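Cellulase (Rhodothermus marinus, PDB 3B7M) hydrolyses internal beta-1,4-glucosidic bonds of cellulose, as a thermostable endoglucanase of glycoside hydrolase family 12. Local coordinates at residues I62-P67 / F211-Q216; R70-L75 / G182-E187; I98-N103 / W188-V193; D112-I117 / G150-I155. All coordinates share one frame; numbering follows the deposited sequence.

Contacts 3 and 4 lie side by side in the larger sheet of a beta-jelly-roll sandwich, their centres about 10 Å apart, and probable hydrogen bonds join them, such as Ile98 N to Leu115 O at 2.7 Å. Contact 1 spans the two sheets; its segment 62-67 adjoins strand 189-199 of contact 3, with Phe64 N 2.8 Å from Val193 O. Contact 2 joins two loops at one end of the sandwich, its centre about 9 Å from that of contact 3. It reaches contact 4 through Tyr183 O and Asn153 ND2, 3.1 Å apart. Glu114 and Met152 of contact 4 occupy the sheet face opposite helix 171-181, probably the cleft face, as in other family 12 enzymes.

Contact 1 (I62-P67 / F211-Q216); sequences IQFAIP and FSVTVQ
Segments 62-67 and 211-216 belong to different sheets. The axes of their short strands come no closer than 8.3 Å and diverge by only 17°, and no hydrogen bond links them, so side chains alone bridge the gap. Phe211 opens the second segment with CG anti to its backbone N (chi1 178°), which carries the ring across toward strand 61-65. There Ile62 lays CG2 over one ring face, 3.9 Å from the centroid and 18° off the normal, a CH-pi contact. Its other branch, with CG1 anti to the backbone N, runs past the ring so that Ile62 CD1 lies 3.7 Å from Phe211 CD2. Tyr19 meets the Phe211 ring edge-to-face, from outside the two segments. Val213 comes next and touches lightly, its CG1 4.2 Å from Phe64 CD2. Phe64 extends its ring toward the opposing strand and slants down the interface in the chain direction, past Val213 to Val215. Val215 CG2, placed anti to its own carbonyl carbon, then meets two side chains. Phe64 CE2 is 3.8 Å from it, and the methyl sits at the edge of the ring, near its plane. Ile66 CD1 reaches the same Val215 CG2 at 3.7 Å; the Ile66 side chain crosses Val215 at about a right angle and touches it with this tip. Ile62, Phe64, Phe211, Val213 and Val215 point across the gap, while Ser212 and Thr214 point away. Such face-to-face packing of nearly aligned strands is the hydrophobic core of a beta-sandwich, here the jelly roll of glycoside hydrolase family 12.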
# COMPACT_ATOMS: atom_id res chain seq x y z
N ILE A 62 5.92 4.70 0.83
CA ILE A 62 6.94 4.76 -0.21
C ILE A 62 6.36 4.18 -1.49
O ILE A 62 5.70 3.13 -1.46
CB ILE A 62 8.26 4.06 0.22
CG1 ILE A 62 9.32 4.15 -0.89
CG2 ILE A 62 8.00 2.63 0.71
CD1 ILE A 62 10.77 3.87 -0.40
N GLN A 63 6.59 4.86 -2.62
CA GLN A 63 5.91 4.53 -3.87
C GLN A 63 6.90 4.31 -5.00
O GLN A 63 7.87 5.06 -5.10
CB GLN A 63 4.96 5.68 -4.26
CG GLN A 63 4.27 5.47 -5.59
CD GLN A 63 3.52 6.68 -6.10
OE1 GLN A 63 2.29 6.75 -6.02
NE2 GLN A 63 4.25 7.65 -6.67
N PHE A 64 6.64 3.29 -5.82
CA PHE A 64 7.31 3.11 -7.11
C PHE A 64 6.27 3.38 -8.19
O PHE A 64 5.26 2.66 -8.27
CB PHE A 64 7.89 1.68 -7.25
CG PHE A 64 8.51 1.39 -8.60
CD1 PHE A 64 9.63 2.09 -9.04
CD2 PHE A 64 7.98 0.39 -9.43
CE1 PHE A 64 10.20 1.82 -10.30
CE2 PHE A 64 8.54 0.11 -10.69
CZ PHE A 64 9.65 0.83 -11.13
N ALA A 65 6.48 4.44 -8.96
CA ALA A 65 5.62 4.74 -10.10
C ALA A 65 6.20 3.99 -11.29
O ALA A 65 7.41 4.03 -11.51
CB ALA A 65 5.58 6.23 -10.38
N ILE A 66 5.35 3.26 -12.01
CA ILE A 66 5.82 2.52 -13.18
C ILE A 66 6.33 3.54 -14.22
O ILE A 66 5.63 4.49 -14.55
CB ILE A 66 4.72 1.58 -13.77
CG1 ILE A 66 4.09 0.68 -12.68
CG2 ILE A 66 5.27 0.72 -14.93
CD1 ILE A 66 5.01 -0.27 -11.95
N PRO A 67 7.58 3.36 -14.69
CA PRO A 67 8.22 4.37 -15.55
C PRO A 67 7.58 4.49 -16.93
O PRO A 67 7.40 5.60 -17.42
CB PRO A 67 9.67 3.87 -15.66
CG PRO A 67 9.82 2.79 -14.66
CD PRO A 67 8.46 2.21 -14.44
N PHE A 211 12.77 -1.27 1.36
CA PHE A 211 11.78 -1.43 0.31
C PHE A 211 12.44 -1.60 -1.04
O PHE A 211 13.42 -0.92 -1.37
CB PHE A 211 10.86 -0.23 0.29
CG PHE A 211 9.81 -0.27 -0.78
CD1 PHE A 211 8.69 -1.10 -0.67
CD2 PHE A 211 9.91 0.59 -1.89
CE1 PHE A 211 7.70 -1.10 -1.66
CE2 PHE A 211 8.92 0.60 -2.89
CZ PHE A 211 7.80 -0.24 -2.76
N SER A 212 11.88 -2.52 -1.82
CA SER A 212 12.35 -2.82 -3.16
C SER A 212 11.17 -3.28 -4.02
O SER A 212 10.32 -4.05 -3.54
CB SER A 212 13.39 -3.93 -3.07
OG SER A 212 13.87 -4.26 -4.34
N VAL A 213 11.08 -2.82 -5.27
CA VAL A 213 10.09 -3.35 -6.23
C VAL A 213 10.70 -3.58 -7.61
O VAL A 213 11.39 -2.72 -8.14
CB VAL A 213 8.82 -2.45 -6.40
CG1 VAL A 213 7.73 -3.20 -7.19
CG2 VAL A 213 8.26 -2.07 -5.09
N THR A 214 10.43 -4.75 -8.17
CA THR A 214 10.90 -5.10 -9.50
C THR A 214 9.69 -5.34 -10.39
O THR A 214 8.82 -6.13 -10.04
CB THR A 214 11.77 -6.37 -9.46
OG1 THR A 214 12.97 -6.09 -8.76
CG2 THR A 214 12.13 -6.83 -10.87
N VAL A 215 9.62 -4.64 -11.52
CA VAL A 215 8.51 -4.84 -12.46
C VAL A 215 9.07 -5.16 -13.84
O VAL A 215 9.67 -4.29 -14.48
CB VAL A 215 7.55 -3.62 -12.50
CG1 VAL A 215 6.45 -3.82 -13.53
CG2 VAL A 215 6.94 -3.35 -11.11
N GLN A 216 8.90 -6.41 -14.26
CA GLN A 216 9.34 -6.88 -15.57
C GLN A 216 8.15 -7.40 -16.39
O GLN A 216 7.15 -7.89 -15.85
CB GLN A 216 10.38 -7.99 -15.43
CG GLN A 216 11.82 -7.48 -15.26
CD GLN A 216 12.85 -8.60 -15.34
OE1 GLN A 216 13.62 -8.69 -16.31
NE2 GLN A 216 12.86 -9.46 -14.32
OXT GLN A 216 8.18 -7.33 -17.62

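Contact 2 (R70-L75 / G182-E187); sequences RRVQEL and GYIRPE
A short 3-10 turn, 72-74, docks here against the loop that leaves helix 171-181 through a Schellman motif at Gly182, joining two connections at one end of the jelly roll. Two backbone carbonyls of segment 182-187 serve as the acceptors. Pro186 O takes Gln73 N at 2.8 Å, with an N-H...O angle of 152°, and the donor lies in the carbonyl plane on a lone pair. Val72 N also passes near Pro186 O, but the angle is poor; Val72 instead has a backbone hydrogen bond with Trp188. The second acceptor, Glu187 O, receives Arg71 NE at 3.1 Å. This bond is more bent, at 142°, yet it again uses an in-plane lone pair, and the oxygen sits at the edge of the guanidinium close to its plane. Arg71 reaches it with a chain extended from CG to NE. No salt bridge accompanies it, since Glu187 OE1 is 6.9 Å from Arg71 NE. Within the turn, Arg71 O accepts Glu74 N, and Val72 O accepts Leu75 N. Glu74 OE1 folds back to take Arg71 N at 3.1 Å and 165°, using its anti lone pair, so both backbone polar atoms of Arg71 are paired with Glu74. Underneath, Val72 and Ile184 meet through their CG2 methyls and both pack on Phe100. On the outer side Gln73, whose CG takes the crowded position between backbone N and carbonyl carbon, crosses Pro186 at about a right angle, and its NE2 rests 3.6 Å from Pro186 CB.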
# COMPACT_ATOMS: atom_id res chain seq x y z
N ARG A 70 2.25 0.06 -18.67
CA ARG A 70 2.27 -1.38 -18.87
C ARG A 70 0.97 -2.04 -18.45
O ARG A 70 0.51 -1.89 -17.32
CB ARG A 70 3.49 -2.02 -18.19
CG ARG A 70 4.08 -3.19 -18.98
CD ARG A 70 5.62 -3.21 -18.94
NE ARG A 70 6.22 -2.19 -19.80
CZ ARG A 70 7.52 -2.11 -20.12
NH1 ARG A 70 8.39 -3.02 -19.67
NH2 ARG A 70 7.95 -1.13 -20.91
N ARG A 71 0.37 -2.76 -19.40
CA ARG A 71 -0.87 -3.48 -19.18
C ARG A 71 -0.62 -4.73 -18.33
O ARG A 71 0.45 -5.33 -18.41
CB ARG A 71 -1.52 -3.86 -20.51
CG ARG A 71 -2.12 -2.69 -21.25
CD ARG A 71 -2.88 -3.14 -22.48
NE ARG A 71 -3.91 -2.17 -22.84
CZ ARG A 71 -3.88 -1.41 -23.93
NH1 ARG A 71 -2.87 -1.51 -24.79
NH2 ARG A 71 -4.86 -0.56 -24.17
N VAL A 72 -1.62 -5.10 -17.53
CA VAL A 72 -1.50 -6.27 -16.65
C VAL A 72 -1.12 -7.51 -17.47
O VAL A 72 -0.22 -8.25 -17.09
CB VAL A 72 -2.79 -6.50 -15.84
CG1 VAL A 72 -2.77 -7.86 -15.15
CG2 VAL A 72 -2.97 -5.39 -14.81
N GLN A 73 -1.76 -7.67 -18.63
CA GLN A 73 -1.45 -8.78 -19.54
C GLN A 73 -0.03 -8.77 -20.10
O GLN A 73 0.43 -9.77 -20.63
CB GLN A 73 -2.48 -8.82 -20.68
CG GLN A 73 -2.38 -7.66 -21.68
CD GLN A 73 -3.58 -7.58 -22.61
OE1 GLN A 73 -3.54 -6.87 -23.61
NE2 GLN A 73 -4.65 -8.30 -22.28
N GLU A 74 0.68 -7.65 -19.98
CA GLU A 74 2.04 -7.55 -20.50
C GLU A 74 3.11 -7.87 -19.46
O GLU A 74 4.28 -7.98 -19.79
CB GLU A 74 2.32 -6.14 -21.01
CG GLU A 74 1.63 -5.76 -22.31
CD GLU A 74 2.10 -4.39 -22.77
OE1 GLU A 74 1.81 -3.39 -22.06
OE2 GLU A 74 2.78 -4.33 -23.82
N LEU A 75 2.70 -8.01 -18.20
CA LEU A 75 3.65 -8.25 -17.10
C LEU A 75 4.10 -9.70 -17.06
O LEU A 75 3.30 -10.61 -17.27
CB LEU A 75 3.02 -7.90 -15.76
CG LEU A 75 2.51 -6.49 -15.51
CD1 LEU A 75 1.61 -6.51 -14.29
CD2 LEU A 75 3.67 -5.53 -15.34
N GLY A 182 -12.44 -11.62 -11.63
CA GLY A 182 -13.16 -10.63 -12.43
C GLY A 182 -12.99 -9.20 -11.96
O GLY A 182 -13.55 -8.27 -12.55
N TYR A 183 -12.20 -9.01 -10.90
CA TYR A 183 -12.05 -7.69 -10.28
C TYR A 183 -11.09 -6.75 -11.03
O TYR A 183 -11.22 -5.53 -10.94
CB TYR A 183 -11.57 -7.84 -8.83
CG TYR A 183 -12.39 -8.73 -7.92
CD1 TYR A 183 -13.78 -8.87 -8.09
CD2 TYR A 183 -11.79 -9.43 -6.87
CE1 TYR A 183 -14.52 -9.70 -7.24
CE2 TYR A 183 -12.53 -10.23 -6.01
CZ TYR A 183 -13.89 -10.36 -6.20
OH TYR A 183 -14.60 -11.16 -5.36
N ILE A 184 -10.13 -7.33 -11.74
CA ILE A 184 -9.17 -6.57 -12.55
C ILE A 184 -9.23 -7.10 -13.99
O ILE A 184 -9.29 -8.30 -14.21
CB ILE A 184 -7.73 -6.65 -11.97
CG1 ILE A 184 -7.65 -5.84 -10.67
CG2 ILE A 184 -6.68 -6.13 -12.95
CD1 ILE A 184 -6.43 -6.11 -9.86
N ARG A 185 -9.24 -6.18 -14.95
CA ARG A 185 -9.19 -6.53 -16.35
C ARG A 185 -7.73 -6.61 -16.80
O ARG A 185 -6.92 -5.76 -16.39
CB ARG A 185 -9.96 -5.51 -17.19
CG ARG A 185 -11.46 -5.78 -17.29
CD ARG A 185 -11.80 -6.27 -18.70
NE ARG A 185 -12.94 -7.18 -18.74
CZ ARG A 185 -12.85 -8.50 -18.75
NH1 ARG A 185 -11.66 -9.09 -18.73
NH2 ARG A 185 -13.95 -9.25 -18.79
N PRO A 186 -7.39 -7.62 -17.62
CA PRO A 186 -6.04 -7.83 -18.16
C PRO A 186 -5.51 -6.66 -18.98
O PRO A 186 -4.30 -6.46 -19.04
CB PRO A 186 -6.21 -9.04 -19.08
CG PRO A 186 -7.44 -9.69 -18.63
CD PRO A 186 -8.33 -8.63 -18.11
N GLU A 187 -6.42 -5.89 -19.60
CA GLU A 187 -6.07 -4.71 -20.40
C GLU A 187 -5.81 -3.46 -19.57
O GLU A 187 -5.34 -2.45 -20.11
CB GLU A 187 -7.19 -4.38 -21.40
CG GLU A 187 -7.62 -5.54 -22.27
CD GLU A 187 -8.78 -6.31 -21.67
OE1 GLU A 187 -9.49 -5.74 -20.80
OE2 GLU A 187 -8.97 -7.48 -22.08

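Contact 3 (I98-N103 / W188-V193); sequences IFFAAN and WYLLSV
At the heart of the contact Ile98 CG2 presses on Leu190 CD1 at 3.3 Å, tighter than usual van der Waals contact. Leu190 directs its branch there with CG anti to the backbone N (chi1 173°), and chi2 near 52° turns CD1 toward Ile98. The same CD1 lies 3.9 Å from Phe100 CE2, the two side chains running side by side. Val193 CG2 borders Ile98 CG2 further along this face. On the opposite face Ala101 CB meets Leu191 CD1 at 3.8 Å. Toward the strand end Trp188 turns one indole face to Ala102 N, with its CD1 3.6 Å from Ala102 CA. Four backbone hydrogen bonds edge this core. Ala101 and Tyr189 form a reciprocal, hydrogen-bonded antiparallel pair; in its Tyr189 N to Ala101 O bond (2.8 Å) the donor stands above the carbonyl plane. Ile98 pairs with Val193 but Phe100 with Leu190, which leaves Leu191 and Ser192 together opposite Phe99, a beta bulge. There Leu191 N binds Phe99 O at 2.8 Å, nearly along the C=O axis, while Phe99 N reaches Ser192 O at 3.2 Å. At the polar rim Ala101 O and Ala102 O lie at the Tyr189 ring edge. Strand 112-122 flanks segment 98-103 in the sheet, segment 62-67 flanks 188-193, and helix 171-181 covers the face bearing Ile98, Phe100 and Val193.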
# COMPACT_ATOMS: atom_id res chain seq x y z
N ILE A 98 -1.75 -1.07 -4.54
CA ILE A 98 -1.39 -1.15 -5.95
C ILE A 98 -2.55 -0.60 -6.80
O ILE A 98 -3.70 -1.03 -6.64
CB ILE A 98 -1.06 -2.59 -6.38
CG1 ILE A 98 -0.07 -3.23 -5.38
CG2 ILE A 98 -0.48 -2.60 -7.78
CD1 ILE A 98 0.27 -4.70 -5.63
N PHE A 99 -2.24 0.35 -7.69
CA PHE A 99 -3.30 1.00 -8.48
C PHE A 99 -3.31 0.63 -9.96
O PHE A 99 -2.26 0.60 -10.61
CB PHE A 99 -3.24 2.51 -8.30
CG PHE A 99 -3.70 2.97 -6.95
CD1 PHE A 99 -5.07 3.10 -6.68
CD2 PHE A 99 -2.79 3.25 -5.94
CE1 PHE A 99 -5.51 3.51 -5.42
CE2 PHE A 99 -3.22 3.67 -4.68
CZ PHE A 99 -4.58 3.80 -4.42
N PHE A 100 -4.52 0.35 -10.46
CA PHE A 100 -4.75 -0.01 -11.86
C PHE A 100 -5.76 0.94 -12.46
O PHE A 100 -6.71 1.35 -11.78
CB PHE A 100 -5.32 -1.42 -11.98
CG PHE A 100 -4.47 -2.47 -11.34
CD1 PHE A 100 -4.59 -2.74 -9.98
CD2 PHE A 100 -3.56 -3.20 -12.08
CE1 PHE A 100 -3.80 -3.73 -9.38
CE2 PHE A 100 -2.77 -4.18 -11.48
CZ PHE A 100 -2.91 -4.44 -10.13
N ALA A 101 -5.56 1.28 -13.73
CA ALA A 101 -6.53 2.10 -14.46
C ALA A 101 -6.64 1.64 -15.91
O ALA A 101 -5.65 1.23 -16.53
CB ALA A 101 -6.13 3.56 -14.39
N ALA A 102 -7.86 1.71 -16.44
CA ALA A 102 -8.09 1.43 -17.84
C ALA A 102 -7.37 2.47 -18.70
O ALA A 102 -6.80 2.15 -19.75
CB ALA A 102 -9.58 1.43 -18.15
N ASN A 103 -7.39 3.71 -18.25
CA ASN A 103 -6.92 4.83 -19.05
C ASN A 103 -5.92 5.67 -18.27
O ASN A 103 -6.33 6.45 -17.40
CB ASN A 103 -8.12 5.70 -19.45
CG ASN A 103 -7.84 6.61 -20.65
OD1 ASN A 103 -6.71 6.73 -21.12
ND2 ASN A 103 -8.90 7.25 -21.15
N TRP A 188 -6.13 -3.49 -18.28
CA TRP A 188 -5.85 -2.35 -17.43
C TRP A 188 -4.36 -2.16 -17.22
O TRP A 188 -3.60 -3.13 -17.27
CB TRP A 188 -6.58 -2.45 -16.09
CG TRP A 188 -8.08 -2.34 -16.22
CD1 TRP A 188 -8.79 -2.07 -17.36
CD2 TRP A 188 -9.04 -2.47 -15.17
NE1 TRP A 188 -10.13 -2.04 -17.08
CE2 TRP A 188 -10.32 -2.28 -15.74
CE3 TRP A 188 -8.95 -2.74 -13.79
CZ2 TRP A 188 -11.49 -2.35 -15.00
CZ3 TRP A 188 -10.12 -2.81 -13.05
CH2 TRP A 188 -11.38 -2.62 -13.66
N TYR A 189 -3.95 -0.92 -17.01
CA TYR A 189 -2.55 -0.60 -16.77
C TYR A 189 -2.26 -0.65 -15.28
O TYR A 189 -3.07 -0.21 -14.47
CB TYR A 189 -2.24 0.81 -17.29
CG TYR A 189 -2.33 0.95 -18.79
CD1 TYR A 189 -3.57 1.12 -19.42
CD2 TYR A 189 -1.19 0.91 -19.58
CE1 TYR A 189 -3.67 1.25 -20.79
CE2 TYR A 189 -1.28 1.04 -20.97
CZ TYR A 189 -2.52 1.21 -21.56
OH TYR A 189 -2.61 1.34 -22.93
N LEU A 190 -1.08 -1.18 -14.93
CA LEU A 190 -0.53 -1.08 -13.60
C LEU A 190 0.20 0.25 -13.47
O LEU A 190 1.20 0.48 -14.14
CB LEU A 190 0.45 -2.24 -13.37
CG LEU A 190 1.31 -2.29 -12.10
CD1 LEU A 190 0.48 -2.15 -10.86
CD2 LEU A 190 2.07 -3.59 -12.05
N LEU A 191 -0.30 1.12 -12.60
CA LEU A 191 0.23 2.48 -12.48
C LEU A 191 1.33 2.66 -11.44
O LEU A 191 2.35 3.33 -11.68
CB LEU A 191 -0.91 3.46 -12.18
CG LEU A 191 -2.00 3.66 -13.24
CD1 LEU A 191 -2.94 4.76 -12.78
CD2 LEU A 191 -1.42 4.00 -14.61
N SER A 192 1.12 2.09 -10.25
CA SER A 192 2.07 2.26 -9.16
C SER A 192 1.95 1.17 -8.11
O SER A 192 0.91 0.49 -8.00
CB SER A 192 1.88 3.63 -8.50
OG SER A 192 0.55 3.79 -8.07
N VAL A 193 3.02 1.03 -7.33
CA VAL A 193 3.06 0.11 -6.20
C VAL A 193 3.55 0.92 -5.02
O VAL A 193 4.64 1.50 -5.08
CB VAL A 193 4.05 -1.05 -6.43
CG1 VAL A 193 4.20 -1.88 -5.14
CG2 VAL A 193 3.61 -1.92 -7.61

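Contact 4 (D112-I117 / G150-I155); sequences DAELMI and GAMNVI
Strands 112-117 and 152-155 run parallel, their short axes 4.6 Å apart and 16° from alignment, as neighbours in the mixed sheet of the family 12 jelly roll. Segment 150-155 bonds through Asn153 and Ile155: Asn153 N reaches Asp112 O at 3.3 Å, a long bond, and Glu114 N reaches Asn153 O at 2.9 Å. The next two are straighter. Ile155 N meets Glu114 O at 171° and Met116 N meets Ile155 O at 172°, each nearly along its C=O axis. On the face toward helix 171-181, Ala113 CB touches Ile155 CD1, and Asn153 ND2 is satisfied by Tyr183 O. The other face, probably lining the substrate cleft as in relatives, carries Asp112, Glu114, Met152 and Val154. Glu114 stands extended, with OE2 close to the like-charged OD2 of Asp97, a proximity that may raise the proton affinity of one carboxylate. Its OE1 lies 3.9 Å from Met152 SD. Met152 runs beside Asp112, both pointing the same way, and bends at its last torsion. Asp112 OD2 lies 3.3 Å from Met152 SD, and the bend brings Met152 CE to 3.1 Å from the same oxygen.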
# COMPACT_ATOMS: atom_id res chain seq x y z
N ASP A 112 -11.19 1.51 -12.79
CA ASP A 112 -10.09 1.81 -11.90
C ASP A 112 -10.17 0.85 -10.72
O ASP A 112 -11.27 0.50 -10.27
CB ASP A 112 -10.26 3.23 -11.38
CG ASP A 112 -9.07 3.72 -10.62
OD1 ASP A 112 -7.92 3.39 -10.99
OD2 ASP A 112 -9.26 4.47 -9.65
N ALA A 113 -9.01 0.40 -10.24
CA ALA A 113 -8.97 -0.53 -9.11
C ALA A 113 -7.79 -0.28 -8.19
O ALA A 113 -6.75 0.26 -8.58
CB ALA A 113 -8.99 -1.97 -9.59
N GLU A 114 -7.98 -0.70 -6.95
CA GLU A 114 -7.01 -0.57 -5.90
C GLU A 114 -6.86 -1.95 -5.30
O GLU A 114 -7.86 -2.53 -4.84
CB GLU A 114 -7.54 0.42 -4.87
CG GLU A 114 -6.65 0.67 -3.68
CD GLU A 114 -7.12 1.83 -2.79
OE1 GLU A 114 -8.15 2.50 -3.09
OE2 GLU A 114 -6.45 2.08 -1.76
N LEU A 115 -5.65 -2.49 -5.33
CA LEU A 115 -5.36 -3.78 -4.71
C LEU A 115 -4.44 -3.61 -3.51
O LEU A 115 -3.32 -3.11 -3.64
CB LEU A 115 -4.73 -4.75 -5.73
CG LEU A 115 -4.70 -6.25 -5.41
CD1 LEU A 115 -4.78 -7.07 -6.69
CD2 LEU A 115 -3.46 -6.63 -4.61
N MET A 116 -4.94 -4.03 -2.35
CA MET A 116 -4.23 -3.93 -1.09
C MET A 116 -3.76 -5.29 -0.57
O MET A 116 -4.44 -6.30 -0.75
CB MET A 116 -5.10 -3.27 -0.01
CG MET A 116 -5.70 -1.91 -0.40
SD MET A 116 -6.21 -0.98 1.06
CE MET A 116 -4.62 -0.35 1.60
N ILE A 117 -2.60 -5.29 0.07
CA ILE A 117 -2.09 -6.49 0.71
C ILE A 117 -1.69 -6.09 2.11
O ILE A 117 -0.77 -5.30 2.30
CB ILE A 117 -0.89 -7.06 -0.06
CG1 ILE A 117 -1.29 -7.30 -1.53
CG2 ILE A 117 -0.33 -8.33 0.62
CD1 ILE A 117 -0.13 -7.70 -2.45
N GLY A 150 -18.25 2.29 -6.08
CA GLY A 150 -18.77 2.93 -7.27
C GLY A 150 -17.72 3.08 -8.34
O GLY A 150 -17.57 2.21 -9.21
N ALA A 151 -16.97 4.18 -8.26
CA ALA A 151 -15.98 4.54 -9.26
C ALA A 151 -14.80 3.57 -9.29
O ALA A 151 -14.17 3.41 -10.33
CB ALA A 151 -15.48 5.96 -9.01
N MET A 152 -14.55 2.91 -8.16
CA MET A 152 -13.33 2.13 -7.96
C MET A 152 -13.56 0.85 -7.15
O MET A 152 -14.10 0.91 -6.04
CB MET A 152 -12.29 2.99 -7.23
CG MET A 152 -10.85 2.51 -7.41
SD MET A 152 -9.65 3.54 -6.56
CE MET A 152 -10.31 5.19 -6.84
N ASN A 153 -13.15 -0.29 -7.71
CA ASN A 153 -13.05 -1.54 -6.96
C ASN A 153 -11.88 -1.50 -5.97
O ASN A 153 -10.78 -1.08 -6.33
CB ASN A 153 -12.79 -2.74 -7.89
CG ASN A 153 -13.87 -2.94 -8.93
OD1 ASN A 153 -14.94 -2.33 -8.87
ND2 ASN A 153 -13.58 -3.82 -9.89
N VAL A 154 -12.12 -1.94 -4.74
CA VAL A 154 -11.05 -2.18 -3.77
C VAL A 154 -11.00 -3.68 -3.44
O VAL A 154 -11.98 -4.25 -2.96
CB VAL A 154 -11.23 -1.39 -2.44
CG1 VAL A 154 -9.96 -1.50 -1.59
CG2 VAL A 154 -11.58 0.07 -2.70
N ILE A 155 -9.85 -4.29 -3.72
CA ILE A 155 -9.61 -5.70 -3.41
C ILE A 155 -8.51 -5.74 -2.36
O ILE A 155 -7.43 -5.19 -2.59
CB ILE A 155 -9.17 -6.53 -4.66
CG1 ILE A 155 -10.04 -6.22 -5.89
CG2 ILE A 155 -9.19 -8.05 -4.37
CD1 ILE A 155 -9.33 -5.40 -6.98